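Local coordinates for protein beta-Lactamase/D-Alanine Carboxypeptidase (Pseudomonas syringae pv. tomato, PDB 5EVI) that probably hydrolyses beta-lactam antibiotics to substituted beta-amino acids, as a class C serine beta-lactamase linked to antibiotic resistance, at residues F183-L188 with A250-A255; T72-L77 with M172-A177; D61-L66 with S190-V195; E240-L245 with S257-G262. All blocks are in the same frame, centred on the assembly; numbering follows the deposited sequence.

Contact 1 (F183-L188 with A250-A255)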
loop_
_atom_site.group_PDB
_atom_site.type_symbol
_atom_site.label_atom_id
_atom_site.label_comp_id
_atom_site.label_asym_id
_atom_site.label_seq_id
_atom_site.Cartn_x
_atom_site.Cartn_y
_atom_site.Cartn_z
ATOM N N PHE D 183 6.959 11.708 4.785
ATOM C CA PHE D 183 6.925 12.150 3.380
ATOM C C PHE D 183 8.092 13.114 3.053
ATOM O O PHE D 183 8.784 12.902 2.048
ATOM C CB PHE D 183 5.563 12.768 2.969
ATOM C CG PHE D 183 4.353 11.852 3.106
ATOM C CD1 PHE D 183 4.454 10.454 3.123
ATOM C CD2 PHE D 183 3.075 12.420 3.152
ATOM C CE1 PHE D 183 3.311 9.654 3.233
ATOM C CE2 PHE D 183 1.927 11.628 3.239
ATOM C CZ PHE D 183 2.047 10.242 3.293
ATOM N N PRO D 184 8.337 14.146 3.899
ATOM C CA PRO D 184 9.572 14.930 3.724
ATOM C C PRO D 184 10.869 14.118 3.821
ATOM O O PRO D 184 11.759 14.295 2.981
ATOM C CB PRO D 184 9.490 15.966 4.851
ATOM C CG PRO D 184 8.034 16.184 5.028
ATOM C CD PRO D 184 7.429 14.813 4.855
ATOM N N ALA D 185 10.976 13.250 4.820
ATOM C CA ALA D 185 12.178 12.409 5.003
ATOM C C ALA D 185 12.477 11.504 3.802
ATOM O O ALA D 185 13.641 11.210 3.529
ATOM C CB ALA D 185 12.063 11.567 6.271
ATOM N N LEU D 186 11.427 11.068 3.103
ATOM C CA LEU D 186 11.556 10.251 1.882
ATOM C C LEU D 186 11.719 11.053 0.586
ATOM O O LEU D 186 11.948 10.459 -0.467
ATOM C CB LEU D 186 10.354 9.309 1.743
ATOM C CG LEU D 186 10.289 8.193 2.787
ATOM C CD1 LEU D 186 8.938 7.499 2.746
ATOM C CD2 LEU D 186 11.410 7.178 2.590
ATOM N N GLY D 187 11.593 12.377 0.646
ATOM C CA GLY D 187 11.654 13.210 -0.543
ATOM C C GLY D 187 10.391 13.161 -1.390
ATOM O O GLY D 187 10.442 13.454 -2.582
ATOM N N LEU D 188 9.266 12.795 -0.771
ATOM C CA LEU D 188 7.960 12.798 -1.426
ATOM C C LEU D 188 7.225 14.093 -1.091
ATOM O O LEU D 188 6.548 14.179 -0.066
ATOM C CB LEU D 188 7.129 11.597 -0.963
ATOM C CG LEU D 188 7.724 10.199 -1.155
ATOM C CD1 LEU D 188 6.643 9.149 -0.932
ATOM C CD2 LEU D 188 8.345 10.045 -2.533
ATOM N N ALA D 250 20.724 5.524 8.006
ATOM C CA ALA D 250 20.536 4.112 8.322
ATOM C C ALA D 250 19.164 3.793 8.947
ATOM O O ALA D 250 18.570 2.769 8.599
ATOM C CB ALA D 250 21.679 3.591 9.199
ATOM N N PRO D 251 18.645 4.665 9.851
ATOM C CA PRO D 251 17.292 4.369 10.356
ATOM C C PRO D 251 16.209 4.326 9.276
ATOM O O PRO D 251 15.371 3.428 9.300
ATOM C CB PRO D 251 17.023 5.502 11.352
ATOM C CG PRO D 251 18.380 5.907 11.827
ATOM C CD PRO D 251 19.289 5.737 10.635
ATOM N N LEU D 252 16.215 5.277 8.345
ATOM C CA LEU D 252 15.173 5.300 7.299
ATOM C C LEU D 252 15.403 4.232 6.237
ATOM O O LEU D 252 14.441 3.649 5.736
ATOM C CB LEU D 252 15.061 6.687 6.641
ATOM C CG LEU D 252 13.870 6.889 5.697
ATOM C CD1 LEU D 252 12.559 6.336 6.239
ATOM C CD2 LEU D 252 13.720 8.370 5.383
ATOM N N GLN D 253 16.666 3.999 5.892
ATOM C CA GLN D 253 17.071 2.819 5.105
ATOM C C GLN D 253 16.556 1.535 5.725
ATOM O O GLN D 253 15.903 0.741 5.072
ATOM C CB GLN D 253 18.604 2.722 4.981
ATOM C CG GLN D 253 19.224 3.712 4.008
ATOM C CD GLN D 253 19.234 3.234 2.563
ATOM O OE1 GLN D 253 18.957 4.001 1.639
ATOM N NE2 GLN D 253 19.566 1.953 2.362
ATOM N N ARG D 254 16.864 1.325 6.996
ATOM C CA ARG D 254 16.348 0.159 7.722
ATOM C C ARG D 254 14.817 0.076 7.687
ATOM O O ARG D 254 14.270 -1.021 7.528
ATOM C CB ARG D 254 16.826 0.188 9.163
ATOM C CG ARG D 254 16.402 -1.023 9.940
ATOM C CD ARG D 254 16.450 -0.809 11.427
ATOM N NE ARG D 254 15.692 -1.851 12.110
ATOM C CZ ARG D 254 15.726 -2.066 13.417
ATOM N NH1 ARG D 254 14.997 -3.043 13.922
ATOM N NH2 ARG D 254 16.504 -1.336 14.218
ATOM N N ALA D 255 14.154 1.228 7.869
ATOM C CA ALA D 255 12.672 1.327 7.819
ATOM C C ALA D 255 12.096 0.811 6.528
ATOM O O ALA D 255 11.150 0.031 6.550
ATOM C CB ALA D 255 12.193 2.753 8.060
#
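A185, near the C-terminal end of helix 174-186, comes nearest in the backbone to L252 in the first turn of helix 250-258, with 8.0 Å between their CA atoms. Both helices belong to the helical region of the class C beta-lactamase fold. A Schellman motif ends the first helix. G187 takes positive phi (76°), its N bonds back to P184 O, and L188 N bonds to F183 O at 2.9 Å. The contact is small, buried and apolar. L252 carries one side of it alone. Its CG stands anti to the backbone N (chi1 -171°), which sends both methyls across to the other helix. CD2 is the central atom. L252 CD2 lies 3.7 Å from A185 CB and 3.8 Å from L186 CD2. The two leucine side chains meet at a slant, and L186 CD2 also reaches L252 CD1 at 3.9 Å, so this methyl rests against the fork of L252. W80 of helix 70-83 touches both A185 and L252, and F238 of helix 232-243 packs on L186. The L186 carbonyl accepts a hydrogen bond from Y248 OH. The shortest approach between the segments is from L252 CD2 to A185 O, at 3.4 Å.

Contact 2 (T72-L77 with M172-A177)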
loop_
_atom_site.group_PDB
_atom_site.type_symbol
_atom_site.label_atom_id
_atom_site.label_comp_id
_atom_site.label_asym_id
_atom_site.label_seq_id
_atom_site.Cartn_x
_atom_site.Cartn_y
_atom_site.Cartn_z
ATOM N N THR D 72 1.198 0.692 2.836
ATOM C CA THR D 72 2.667 0.525 2.790
ATOM C C THR D 72 3.377 1.673 3.487
ATOM O O THR D 72 4.483 1.477 4.015
ATOM C CB THR D 72 3.260 0.390 1.359
ATOM O OG1 THR D 72 3.014 1.584 0.601
ATOM C CG2 THR D 72 2.702 -0.815 0.636
ATOM N N PHE D 73 2.769 2.865 3.444
ATOM C CA PHE D 73 3.306 4.044 4.135
ATOM C C PHE D 73 3.115 3.934 5.639
ATOM O O PHE D 73 4.025 4.251 6.406
ATOM C CB PHE D 73 2.657 5.326 3.625
ATOM C CG PHE D 73 3.026 5.661 2.216
ATOM C CD1 PHE D 73 4.246 6.280 1.938
ATOM C CD2 PHE D 73 2.174 5.348 1.165
ATOM C CE1 PHE D 73 4.599 6.612 0.630
ATOM C CE2 PHE D 73 2.521 5.673 -0.150
ATOM C CZ PHE D 73 3.735 6.298 -0.413
ATOM N N THR D 74 1.931 3.498 6.066
ATOM C CA THR D 74 1.697 3.267 7.490
ATOM C C THR D 74 2.730 2.286 8.043
ATOM O O THR D 74 3.269 2.513 9.129
ATOM C CB THR D 74 0.289 2.728 7.763
ATOM O OG1 THR D 74 -0.655 3.777 7.537
ATOM C CG2 THR D 74 0.137 2.250 9.192
ATOM N N ALA D 75 2.961 1.189 7.315
ATOM C CA ALA D 75 3.928 0.181 7.721
ATOM C C ALA D 75 5.347 0.748 7.779
ATOM O O ALA D 75 6.079 0.487 8.719
ATOM C CB ALA D 75 3.851 -1.031 6.800
ATOM N N THR D 76 5.718 1.558 6.798
ATOM C CA THR D 76 6.999 2.252 6.840
ATOM C C THR D 76 7.077 3.182 8.059
ATOM O O THR D 76 8.100 3.209 8.749
ATOM C CB THR D 76 7.281 2.985 5.530
ATOM O OG1 THR D 76 6.984 2.104 4.426
ATOM C CG2 THR D 76 8.743 3.434 5.492
ATOM N N LEU D 77 5.978 3.865 8.387
ATOM C CA LEU D 77 5.947 4.731 9.590
ATOM C C LEU D 77 6.258 3.907 10.839
ATOM O O LEU D 77 7.114 4.285 11.639
ATOM C CB LEU D 77 4.586 5.415 9.746
ATOM C CG LEU D 77 4.513 6.611 10.700
ATOM C CD1 LEU D 77 5.057 7.859 10.012
ATOM C CD2 LEU D 77 3.081 6.839 11.171
HETATM N N MSE D 172 2.922 12.537 18.456
HETATM C CA MSE D 172 2.304 13.502 17.539
HETATM C C MSE D 172 1.140 12.852 16.824
HETATM O O MSE D 172 1.072 11.622 16.768
HETATM C CB MSE D 172 3.320 14.002 16.509
HETATM C CG MSE D 172 4.061 12.878 15.786
HETATM SE SE MSE D 172 5.442 13.660 14.623
HETATM C CE MSE D 172 6.825 13.945 16.004
ATOM N N PRO D 173 0.210 13.658 16.267
ATOM C CA PRO D 173 -0.872 13.058 15.470
ATOM C C PRO D 173 -0.367 12.339 14.214
ATOM O O PRO D 173 0.690 12.693 13.679
ATOM C CB PRO D 173 -1.741 14.266 15.083
ATOM C CG PRO D 173 -1.436 15.307 16.097
ATOM C CD PRO D 173 0.007 15.108 16.450
ATOM N N PHE D 174 -1.126 11.342 13.760
ATOM C CA PHE D 174 -0.783 10.554 12.566
ATOM C C PHE D 174 -0.557 11.408 11.317
ATOM O O PHE D 174 0.369 11.136 10.548
ATOM C CB PHE D 174 -1.863 9.498 12.281
ATOM C CG PHE D 174 -1.542 8.601 11.113
ATOM C CD1 PHE D 174 -0.657 7.541 11.258
ATOM C CD2 PHE D 174 -2.127 8.812 9.869
ATOM C CE1 PHE D 174 -0.359 6.709 10.186
ATOM C CE2 PHE D 174 -1.838 7.984 8.798
ATOM C CZ PHE D 174 -0.950 6.932 8.955
ATOM N N GLN D 175 -1.412 12.414 11.125
ATOM C CA GLN D 175 -1.297 13.364 10.008
ATOM C C GLN D 175 0.082 14.015 9.969
ATOM O O GLN D 175 0.723 14.030 8.918
ATOM C CB GLN D 175 -2.415 14.433 10.086
ATOM C CG GLN D 175 -2.233 15.679 9.211
ATOM C CD GLN D 175 -1.450 16.804 9.883
ATOM O OE1 GLN D 175 -0.463 17.304 9.335
ATOM N NE2 GLN D 175 -1.883 17.204 11.070
ATOM N N GLU D 176 0.521 14.547 11.111
ATOM C CA GLU D 176 1.845 15.193 11.248
ATOM C C GLU D 176 3.000 14.190 11.106
ATOM O O GLU D 176 4.026 14.514 10.519
ATOM C CB GLU D 176 1.968 15.960 12.582
ATOM C CG GLU D 176 3.370 16.513 12.859
ATOM C CD GLU D 176 3.423 17.528 13.990
ATOM O OE1 GLU D 176 2.869 18.640 13.821
ATOM O OE2 GLU D 176 4.047 17.227 15.031
ATOM N N ALA D 177 2.826 12.986 11.642
ATOM C CA ALA D 177 3.817 11.910 11.473
ATOM C C ALA D 177 4.048 11.579 9.990
ATOM O O ALA D 177 5.180 11.353 9.582
ATOM C CB ALA D 177 3.407 10.661 12.244
#
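T74 and L77 lie one turn apart on helix 70-83, which begins within the probable SxxK motif of this serine beta-lactamase. They pack against F174 and A177, in the first turn of helix 174-186. P173 is at the N-cap position of that turn. The F174 ring reaches over to both residues. Its CG is anti to the backbone N (chi1 -177°), and this torsion carries the ring out to helix 70-83. T74 OG1 meets the far edge of the ring, near its plane, at 3.5 Å from F174 CZ. The polar end of T74 is satisfied by a different group, because OG1 hydrogen-bonds to E224 O of helix 222-226. The same short helix packs on F174 through A223 and E224. This buried helix-helix junction lies in the helical region of the class C fold, with helix 222-226 beside it. The T74 side chain lies near the SxxK residues without touching them. L77 CD2 leans on the F174 ring, 3.6 Å from F174 CE1 at an oblique position, and also nears A177 CB. L77 CD1 lies 3.9 Å from A177 CB and 3.5 Å from A177 O. Within the same stretch of helix 70-83, T76 OG1 donates to T72 O at 2.6 Å. The same carbonyl, T72 O, also accepts from T76 N, at 3.0 Å.

Contact 3 (D61-L66 with S190-V195); sequences DTLFEL and STYVNV
L63 and T191 are the closest backbone points of two irregular segments, with their CA atoms 8.0 Å apart. L63 is the one residue of 61-66 whose side chain touches the other segment, and each of its methyls has its own neighbours. L63 CD1 meets V195 CG1 tip to tip at 3.9 Å. L63 CD1 also lies 4.4 Å from Y192 CD2, obliquely to the ring. L63 CD2 lies 3.5 Å from S190 OG. The chi1 of L63, -32°, is off the staggered value and turns the fork toward S190 and V195. One water joins the two segments. It donates to D61 O at 2.9 Å and makes a 2.6 Å hydrogen bond with S190 OG. The S190 carbonyl oxygen is buried here and has no partner in the model. Segment 61-66 leads from the sheet strand 43-48 toward helix 70-83, and segment 190-195 follows helix 174-186. The contact therefore lies where the sheet and helical parts of the class C beta-lactamase fold adjoin. L66 and F64 pack on strand 337-343. T191 packs on F183 of helix 174-186, and its OG1 bonds to D234 of helix 232-243. D61 forms a salt bridge with R233 of that same helix.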
loop_
_atom_site.group_PDB
_atom_site.type_symbol
_atom_site.label_atom_id
_atom_site.label_comp_id
_atom_site.label_asym_id
_atom_site.label_seq_id
_atom_site.Cartn_x
_atom_site.Cartn_y
_atom_site.Cartn_z
ATOM N N ASP D 61 2.194 14.458 -12.509
ATOM C CA ASP D 61 1.939 15.210 -11.264
ATOM C C ASP D 61 0.483 15.219 -10.813
ATOM O O ASP D 61 0.171 15.714 -9.737
ATOM C CB ASP D 61 2.425 16.642 -11.452
ATOM C CG ASP D 61 3.865 16.693 -11.928
ATOM O OD1 ASP D 61 4.707 15.986 -11.316
ATOM O OD2 ASP D 61 4.145 17.402 -12.924
ATOM N N THR D 62 -0.408 14.698 -11.648
ATOM C CA THR D 62 -1.792 14.431 -11.258
ATOM C C THR D 62 -1.839 13.580 -9.990
ATOM O O THR D 62 -1.179 12.546 -9.934
ATOM C CB THR D 62 -2.484 13.651 -12.365
ATOM O OG1 THR D 62 -2.369 14.374 -13.594
ATOM C CG2 THR D 62 -3.961 13.394 -12.037
ATOM N N LEU D 63 -2.651 13.991 -9.017
ATOM C CA LEU D 63 -2.814 13.241 -7.755
ATOM C C LEU D 63 -3.941 12.220 -7.884
ATOM O O LEU D 63 -5.067 12.581 -8.257
ATOM C CB LEU D 63 -3.118 14.181 -6.573
ATOM C CG LEU D 63 -2.534 15.600 -6.549
ATOM C CD1 LEU D 63 -2.939 16.307 -5.269
ATOM C CD2 LEU D 63 -1.023 15.607 -6.705
ATOM N N PHE D 64 -3.624 10.958 -7.572
ATOM C CA PHE D 64 -4.593 9.865 -7.476
ATOM C C PHE D 64 -4.676 9.363 -6.034
ATOM O O PHE D 64 -3.658 9.293 -5.327
ATOM C CB PHE D 64 -4.157 8.697 -8.360
ATOM C CG PHE D 64 -4.103 9.023 -9.831
ATOM C CD1 PHE D 64 -5.120 8.613 -10.689
ATOM C CD2 PHE D 64 -3.020 9.715 -10.366
ATOM C CE1 PHE D 64 -5.079 8.889 -12.039
ATOM C CE2 PHE D 64 -2.967 10.004 -11.722
ATOM C CZ PHE D 64 -3.996 9.594 -12.568
ATOM N N GLU D 65 -5.900 9.023 -5.603
ATOM C CA GLU D 65 -6.127 8.284 -4.355
ATOM C C GLU D 65 -5.468 6.905 -4.484
ATOM O O GLU D 65 -5.736 6.171 -5.441
ATOM C CB GLU D 65 -7.631 8.123 -4.082
ATOM C CG GLU D 65 -8.353 9.408 -3.671
ATOM C CD GLU D 65 -9.887 9.286 -3.690
ATOM O OE1 GLU D 65 -10.409 8.168 -3.858
ATOM O OE2 GLU D 65 -10.589 10.323 -3.573
ATOM N N LEU D 66 -4.579 6.598 -3.550
ATOM C CA LEU D 66 -3.847 5.327 -3.526
ATOM C C LEU D 66 -4.607 4.194 -2.845
ATOM O O LEU D 66 -4.218 3.035 -2.977
ATOM C CB LEU D 66 -2.496 5.513 -2.822
ATOM C CG LEU D 66 -1.455 6.378 -3.541
ATOM C CD1 LEU D 66 -0.155 6.321 -2.773
ATOM C CD2 LEU D 66 -1.248 5.950 -4.992
ATOM N N SER D 190 4.858 15.724 -2.995
ATOM C CA SER D 190 3.483 15.862 -3.477
ATOM C C SER D 190 2.607 14.656 -3.107
ATOM O O SER D 190 1.681 14.306 -3.848
ATOM C CB SER D 190 3.453 16.092 -4.985
ATOM O OG SER D 190 2.119 16.350 -5.401
ATOM N N THR D 191 2.893 14.051 -1.957
ATOM C CA THR D 191 2.121 12.948 -1.403
ATOM C C THR D 191 1.433 13.475 -0.147
ATOM O O THR D 191 2.087 14.066 0.706
ATOM C CB THR D 191 3.046 11.766 -1.061
ATOM O OG1 THR D 191 3.717 11.345 -2.253
ATOM C CG2 THR D 191 2.266 10.589 -0.490
ATOM N N TYR D 192 0.120 13.260 -0.039
ATOM C CA TYR D 192 -0.700 13.907 0.995
ATOM C C TYR D 192 -1.692 12.957 1.668
ATOM O O TYR D 192 -2.338 12.146 1.006
ATOM C CB TYR D 192 -1.481 15.080 0.388
ATOM C CG TYR D 192 -0.614 16.101 -0.307
ATOM C CD1 TYR D 192 0.072 17.073 0.420
ATOM C CD2 TYR D 192 -0.470 16.096 -1.693
ATOM C CE1 TYR D 192 0.871 18.014 -0.215
ATOM C CE2 TYR D 192 0.331 17.029 -2.335
ATOM C CZ TYR D 192 0.997 17.986 -1.591
ATOM O OH TYR D 192 1.797 18.903 -2.222
ATOM N N VAL D 193 -1.780 13.059 2.993
ATOM C CA VAL D 193 -2.922 12.557 3.758
ATOM C C VAL D 193 -4.133 13.480 3.543
ATOM O O VAL D 193 -5.252 13.002 3.342
ATOM C CB VAL D 193 -2.578 12.405 5.262
ATOM C CG1 VAL D 193 -3.827 12.193 6.108
ATOM C CG2 VAL D 193 -1.606 11.245 5.461
ATOM N N ASN D 194 -3.898 14.792 3.598
ATOM C CA ASN D 194 -4.908 15.802 3.270
ATOM C C ASN D 194 -4.365 16.780 2.234
ATOM O O ASN D 194 -3.355 17.442 2.476
ATOM C CB ASN D 194 -5.333 16.569 4.525
ATOM C CG ASN D 194 -6.335 15.804 5.372
ATOM O OD1 ASN D 194 -7.301 15.235 4.858
ATOM N ND2 ASN D 194 -6.121 15.808 6.683
ATOM N N VAL D 195 -5.051 16.881 1.096
ATOM C CA VAL D 195 -4.584 17.692 -0.030
ATOM C C VAL D 195 -4.797 19.179 0.285
ATOM O O VAL D 195 -5.913 19.579 0.624
ATOM C CB VAL D 195 -5.310 17.335 -1.348
ATOM C CG1 VAL D 195 -4.820 18.217 -2.499
ATOM C CG2 VAL D 195 -5.119 15.860 -1.678
HETATM O O HOH W 1 2.116 16.875 -7.948
#

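Contact 4 (E240-L245 with S257-G262)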
loop_
_atom_site.group_PDB
_atom_site.type_symbol
_atom_site.label_atom_id
_atom_site.label_comp_id
_atom_site.label_asym_id
_atom_site.label_seq_id
_atom_site.Cartn_x
_atom_site.Cartn_y
_atom_site.Cartn_z
ATOM N N GLU D 240 11.470 3.377 -5.773
ATOM C CA GLU D 240 12.932 3.453 -5.815
ATOM C C GLU D 240 13.585 3.442 -4.421
ATOM O O GLU D 240 14.670 2.878 -4.255
ATOM C CB GLU D 240 13.394 4.658 -6.634
ATOM C CG GLU D 240 13.229 4.420 -8.125
ATOM C CD GLU D 240 13.543 5.638 -8.966
ATOM O OE1 GLU D 240 14.377 6.478 -8.555
ATOM O OE2 GLU D 240 12.951 5.752 -10.056
ATOM N N ALA D 241 12.917 4.040 -3.433
ATOM C CA ALA D 241 13.336 3.924 -2.029
ATOM C C ALA D 241 13.347 2.462 -1.567
ATOM O O ALA D 241 14.287 2.033 -0.900
ATOM C CB ALA D 241 12.443 4.763 -1.117
ATOM N N ASN D 242 12.310 1.711 -1.941
ATOM C CA ASN D 242 12.237 0.268 -1.640
ATOM C C ASN D 242 13.200 -0.609 -2.452
ATOM O O ASN D 242 13.657 -1.644 -1.961
ATOM C CB ASN D 242 10.801 -0.239 -1.791
ATOM C CG ASN D 242 9.940 0.137 -0.608
ATOM O OD1 ASN D 242 10.054 -0.472 0.454
ATOM N ND2 ASN D 242 9.097 1.154 -0.769
ATOM N N ILE D 243 13.490 -0.208 -3.688
ATOM C CA ILE D 243 14.525 -0.863 -4.494
ATOM C C ILE D 243 15.895 -0.711 -3.820
ATOM O O ILE D 243 16.677 -1.660 -3.799
ATOM C CB ILE D 243 14.549 -0.308 -5.942
ATOM C CG1 ILE D 243 13.296 -0.762 -6.699
ATOM C CG2 ILE D 243 15.788 -0.772 -6.704
ATOM C CD1 ILE D 243 12.889 0.158 -7.830
ATOM N N GLY D 244 16.160 0.479 -3.272
ATOM C CA GLY D 244 17.416 0.797 -2.581
ATOM C C GLY D 244 18.314 1.736 -3.369
ATOM O O GLY D 244 19.506 1.461 -3.532
ATOM N N LEU D 245 17.744 2.847 -3.843
ATOM C CA LEU D 245 18.468 3.857 -4.631
ATOM C C LEU D 245 18.624 5.212 -3.918
ATOM O O LEU D 245 19.296 6.109 -4.437
ATOM C CB LEU D 245 17.743 4.094 -5.962
ATOM C CG LEU D 245 17.259 2.885 -6.771
ATOM C CD1 LEU D 245 16.643 3.339 -8.087
ATOM C CD2 LEU D 245 18.385 1.905 -7.032
ATOM N N SER D 257 13.516 -1.262 4.357
ATOM C CA SER D 257 13.872 -2.674 4.188
ATOM C C SER D 257 13.028 -3.590 5.087
ATOM O O SER D 257 12.551 -4.658 4.650
ATOM C CB SER D 257 15.361 -2.861 4.492
ATOM O OG SER D 257 15.752 -4.196 4.280
ATOM N N ASP D 258 12.816 -3.164 6.337
ATOM C CA ASP D 258 12.084 -4.006 7.317
ATOM C C ASP D 258 10.596 -4.235 6.979
ATOM O O ASP D 258 10.022 -5.266 7.373
ATOM C CB ASP D 258 12.239 -3.481 8.762
ATOM C CG ASP D 258 13.694 -3.563 9.282
ATOM O OD1 ASP D 258 14.538 -4.184 8.587
ATOM O OD2 ASP D 258 13.996 -2.998 10.376
ATOM N N THR D 259 9.972 -3.317 6.240
ATOM C CA THR D 259 8.607 -3.554 5.750
ATOM C C THR D 259 8.527 -4.730 4.761
ATOM O O THR D 259 7.486 -5.333 4.675
ATOM C CB THR D 259 7.934 -2.315 5.112
ATOM O OG1 THR D 259 8.646 -1.917 3.927
ATOM C CG2 THR D 259 7.852 -1.137 6.112
ATOM N N ARG D 260 9.610 -5.050 4.041
ATOM C CA ARG D 260 9.646 -6.204 3.084
ATOM C C ARG D 260 10.194 -7.502 3.688
ATOM O O ARG D 260 10.587 -8.418 2.977
ATOM C CB ARG D 260 10.379 -5.838 1.788
ATOM C CG ARG D 260 9.859 -4.578 1.098
ATOM C CD ARG D 260 10.652 -4.164 -0.151
ATOM N NE ARG D 260 12.100 -4.361 -0.066
ATOM C CZ ARG D 260 13.005 -3.480 0.359
ATOM N NH1 ARG D 260 12.667 -2.245 0.777
ATOM N NH2 ARG D 260 14.292 -3.845 0.382
ATOM N N ILE D 261 10.260 -7.553 5.019
ATOM C CA ILE D 261 10.423 -8.810 5.754
ATOM C C ILE D 261 9.170 -9.710 5.640
ATOM O O ILE D 261 8.049 -9.284 5.918
ATOM C CB ILE D 261 10.798 -8.522 7.225
ATOM C CG1 ILE D 261 12.219 -7.939 7.284
ATOM C CG2 ILE D 261 10.681 -9.766 8.110
ATOM C CD1 ILE D 261 12.578 -7.362 8.648
ATOM N N GLY D 262 9.401 -10.976 5.292
ATOM C CA GLY D 262 8.336 -11.943 5.086
ATOM C C GLY D 262 8.013 -12.674 6.369
ATOM O O GLY D 262 8.870 -13.396 6.925
HETATM O O HOH W 2 14.873 -0.540 0.514
HETATM O O HOH W 3 8.142 0.451 2.389
#
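N242 OD1 takes a hydrogen bond from R260 NH1 at 3.2 Å and another from a bridging water at 2.9 Å. The contact joins the C-terminal end of helix 232-243 to the turn that follows helix 250-258, just before strand 262-266 of the large antiparallel sheet. The first helix ends in a Schellman motif, with G244 as its positive-phi residue. A type I beta turn runs from D258 to I261 on the other side, and R260 reaches back from it. The R260 chain is bent at chi3 (-38°), and this brings its guanidinium over the end of the helix. NH1 donates in the plane of the N242 amide carbonyl, on a lone pair, and OD1 lies close to the guanidinium plane. The amide and guanidinium planes are almost perpendicular, 89° apart. The amide is held at both ends, because N242 ND2 hydrogen-bonds to F238 O one turn back. That bond probably fixes the amide so that OD1 faces R260. The water on OD1 also donates to T259 OG1 at 2.9 Å, and T259 OG1 is hydrogen-bonded to L256 O as well. A second water accepts from R260 NH1 at 2.8 Å and donates to A241 O. F331 of strand 326-332 packs on both N242 and R260. The backbone carbonyl of N242 meets one face of the guanidinium. N242 O lies 3.0 Å from R260 CZ, and the angle is too poor for a hydrogen bond to NH1 or NH2.

From the N terminus, contact 3 opens at 61-66, after strand 43-48. Contact 2 opens at 72-77 and closes at 172-177, nested inside the long loop that contact 3 closes at 190-195. Contact 1 opens at 183-188, before that closure, and so crosses contact 3. Contact 4 opens at 240-245, inside the loop of contact 1, and closes at 257-262, beyond 250-255, so these two cross as well. Contact 3 ties the loop after strand 43-48 to the loop after helix 174-186. Contact 2 joins helices 70-83 and 174-186, contact 1 joins 174-186 to 250-258, and contact 4 joins helix 232-243 to the turn before strand 262-266. F73 packs on F183, L188 and L66, linking contacts 1, 2 and 3.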